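Local atomic coordinates of uricase (Bacillus fastidiosus, PDB entry 4R8X), a protein that catalyses, as a urate oxidase, the oxidation of urate to 5-hydroxyisourate, the first step of urate degradation towards (S)-allantoin. Residues D[98-103]-D[107-112]. Residues are numbered along the deposited sequence; the frame is centred on the assembly and turned at random.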
loop_
_atom_site.group_PDB
_atom_site.type_symbol
_atom_site.label_atom_id
_atom_site.label_comp_id
_atom_site.label_asym_id
_atom_site.label_seq_id
_atom_site.Cartn_x
_atom_site.Cartn_y
_atom_site.Cartn_z
ATOM N N ALA D 98 20.034 -10.537 26.359
ATOM C CA ALA D 98 21.322 -9.907 26.094
ATOM C C ALA D 98 21.276 -8.402 26.370
ATOM O O ALA D 98 22.201 -7.850 26.977
ATOM C CB ALA D 98 21.753 -10.178 24.658
ATOM N N PHE D 99 20.209 -7.735 25.926
ATOM C CA PHE D 99 20.043 -6.313 26.227
ATOM C C PHE D 99 20.056 -6.083 27.744
ATOM O O PHE D 99 20.729 -5.174 28.237
ATOM C CB PHE D 99 18.723 -5.776 25.648
ATOM C CG PHE D 99 18.816 -5.225 24.245
ATOM C CD1 PHE D 99 19.580 -4.109 23.965
ATOM C CD2 PHE D 99 18.069 -5.790 23.224
ATOM C CE1 PHE D 99 19.631 -3.584 22.682
ATOM C CE2 PHE D 99 18.105 -5.273 21.939
ATOM C CZ PHE D 99 18.897 -4.171 21.665
ATOM N N LEU D 100 19.312 -6.907 28.483
ATOM C CA LEU D 100 19.231 -6.749 29.935
ATOM C C LEU D 100 20.573 -6.995 30.611
ATOM O O LEU D 100 20.889 -6.349 31.615
ATOM C CB LEU D 100 18.150 -7.651 30.516
ATOM C CG LEU D 100 16.719 -7.211 30.195
ATOM C CD1 LEU D 100 15.722 -8.268 30.617
ATOM C CD2 LEU D 100 16.406 -5.866 30.851
ATOM N N ALA D 101 21.366 -7.909 30.063
ATOM C CA ALA D 101 22.676 -8.197 30.640
ATOM C C ALA D 101 23.614 -7.028 30.407
ATOM O O ALA D 101 24.455 -6.715 31.254
ATOM C CB ALA D 101 23.254 -9.468 30.045
ATOM N N LYS D 102 23.474 -6.386 29.249
ATOM C CA LYS D 102 24.366 -5.292 28.877
ATOM C C LYS D 102 24.026 -3.987 29.603
ATOM O O LYS D 102 24.916 -3.242 29.988
ATOM C CB LYS D 102 24.333 -5.080 27.361
ATOM C CG LYS D 102 25.241 -3.983 26.861
ATOM C CD LYS D 102 26.674 -4.237 27.253
ATOM C CE LYS D 102 27.589 -3.242 26.568
ATOM N NZ LYS D 102 29.003 -3.546 26.890
ATOM N N TYR D 103 22.738 -3.715 29.789
ATOM C CA TYR D 103 22.291 -2.419 30.287
ATOM C C TYR D 103 21.493 -2.562 31.581
ATOM O O TYR D 103 20.298 -2.836 31.564
ATOM C CB TYR D 103 21.467 -1.695 29.210
ATOM C CG TYR D 103 22.264 -1.470 27.946
ATOM C CD1 TYR D 103 23.341 -0.594 27.937
ATOM C CD2 TYR D 103 21.972 -2.163 26.777
ATOM C CE1 TYR D 103 24.090 -0.387 26.794
ATOM C CE2 TYR D 103 22.714 -1.963 25.618
ATOM C CZ TYR D 103 23.780 -1.079 25.640
ATOM O OH TYR D 103 24.536 -0.875 24.504
ATOM N N ASP D 107 14.635 -2.070 32.804
ATOM C CA ASP D 107 13.784 -2.979 33.580
ATOM C C ASP D 107 13.181 -4.077 32.701
ATOM O O ASP D 107 12.907 -5.169 33.175
ATOM C CB ASP D 107 12.622 -2.234 34.256
ATOM C CG ASP D 107 13.072 -1.188 35.264
ATOM O OD1 ASP D 107 14.196 -1.288 35.791
ATOM O OD2 ASP D 107 12.271 -0.268 35.544
ATOM N N ALA D 108 12.941 -3.775 31.429
ATOM C CA ALA D 108 12.331 -4.751 30.533
ATOM C C ALA D 108 12.694 -4.429 29.096
ATOM O O ALA D 108 12.975 -3.271 28.764
ATOM C CB ALA D 108 10.813 -4.777 30.705
ATOM N N VAL D 109 12.731 -5.472 28.269
ATOM C CA VAL D 109 12.972 -5.338 26.837
ATOM C C VAL D 109 11.956 -6.167 26.058
ATOM O O VAL D 109 11.759 -7.342 26.349
ATOM C CB VAL D 109 14.390 -5.810 26.463
ATOM C CG1 VAL D 109 14.615 -5.692 24.948
ATOM C CG2 VAL D 109 15.436 -5.001 27.227
ATOM N N ARG D 110 11.324 -5.548 25.063
ATOM C CA ARG D 110 10.331 -6.230 24.242
ATOM C C ARG D 110 10.802 -6.321 22.804
ATOM O O ARG D 110 11.159 -5.310 22.201
ATOM C CB ARG D 110 9.020 -5.441 24.261
ATOM C CG ARG D 110 7.892 -6.056 23.440
ATOM C CD ARG D 110 6.655 -5.174 23.496
ATOM N NE ARG D 110 5.498 -5.752 22.811
ATOM C CZ ARG D 110 4.664 -6.609 23.382
ATOM N NH1 ARG D 110 4.877 -6.987 24.635
ATOM N NH2 ARG D 110 3.623 -7.092 22.714
ATOM N N LEU D 111 10.795 -7.530 22.265
ATOM C CA LEU D 111 11.077 -7.740 20.849
ATOM C C LEU D 111 9.856 -8.310 20.157
ATOM O O LEU D 111 9.232 -9.249 20.656
ATOM C CB LEU D 111 12.244 -8.711 20.664
ATOM C CG LEU D 111 13.653 -8.170 20.458
ATOM C CD1 LEU D 111 13.772 -7.434 19.120
ATOM C CD2 LEU D 111 14.080 -7.307 21.653
ATOM N N GLU D 112 9.523 -7.725 19.009
ATOM C CA GLU D 112 8.492 -8.251 18.122
ATOM C C GLU D 112 9.145 -8.555 16.782
ATOM O O GLU D 112 10.057 -7.841 16.360
ATOM C CB GLU D 112 7.392 -7.214 17.915
ATOM C CG GLU D 112 6.657 -6.857 19.186
ATOM C CD GLU D 112 5.673 -5.717 19.007
ATOM O OE1 GLU D 112 5.416 -5.311 17.851
ATOM O OE2 GLU D 112 5.162 -5.219 20.031
#
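Val-109 meets Phe-99 and Leu-100 through its two methyl groups, and no hydrogen bond crosses between 98-103 and 107-112. Its CB points toward the helix and carries both methyls. CG1, anti to the backbone N (chi1 179°), approaches the Phe-99 ring obliquely, 3.9 Å from Phe-99 CD2. CG2, anti to the carbonyl carbon, touches both helix residues: 3.7 Å from Phe-99 CB and 3.9 Å from both CG and CD2 of Leu-100. The Phe-99 side chain lies roughly perpendicular to that of Val-109, while that of Leu-100 runs alongside it, pointing the other way. Leu-100 CD2 reaches beyond the valine to the start of the strand, 4.1 Å from Ala-108 N. With both methyls gone, as in an alanine here, Phe-99 CB and Leu-100 CD2 would probably lose their shared neighbour and the ring its contact at CD2.

The segment axes run roughly antiparallel (152°) and come within 8.4 Å: the helix packs on a face of the antiparallel sheet and returns through a short loop into strand 108-125, consistent with the tunnelling (T-fold) architecture of uricases. Where the strand begins, Asp-107 and Ala-108 both face Lys-50, a classic beta bulge. Strand 108-125 lies between strands 40-50 and 143-153; Val-47 and Leu-49 of the former also touch Val-109, while Val-150 of the latter touches Leu-100. Helix 69-82 flanks helix 88-102, where Phe-75 stacks on the ring of Phe-99.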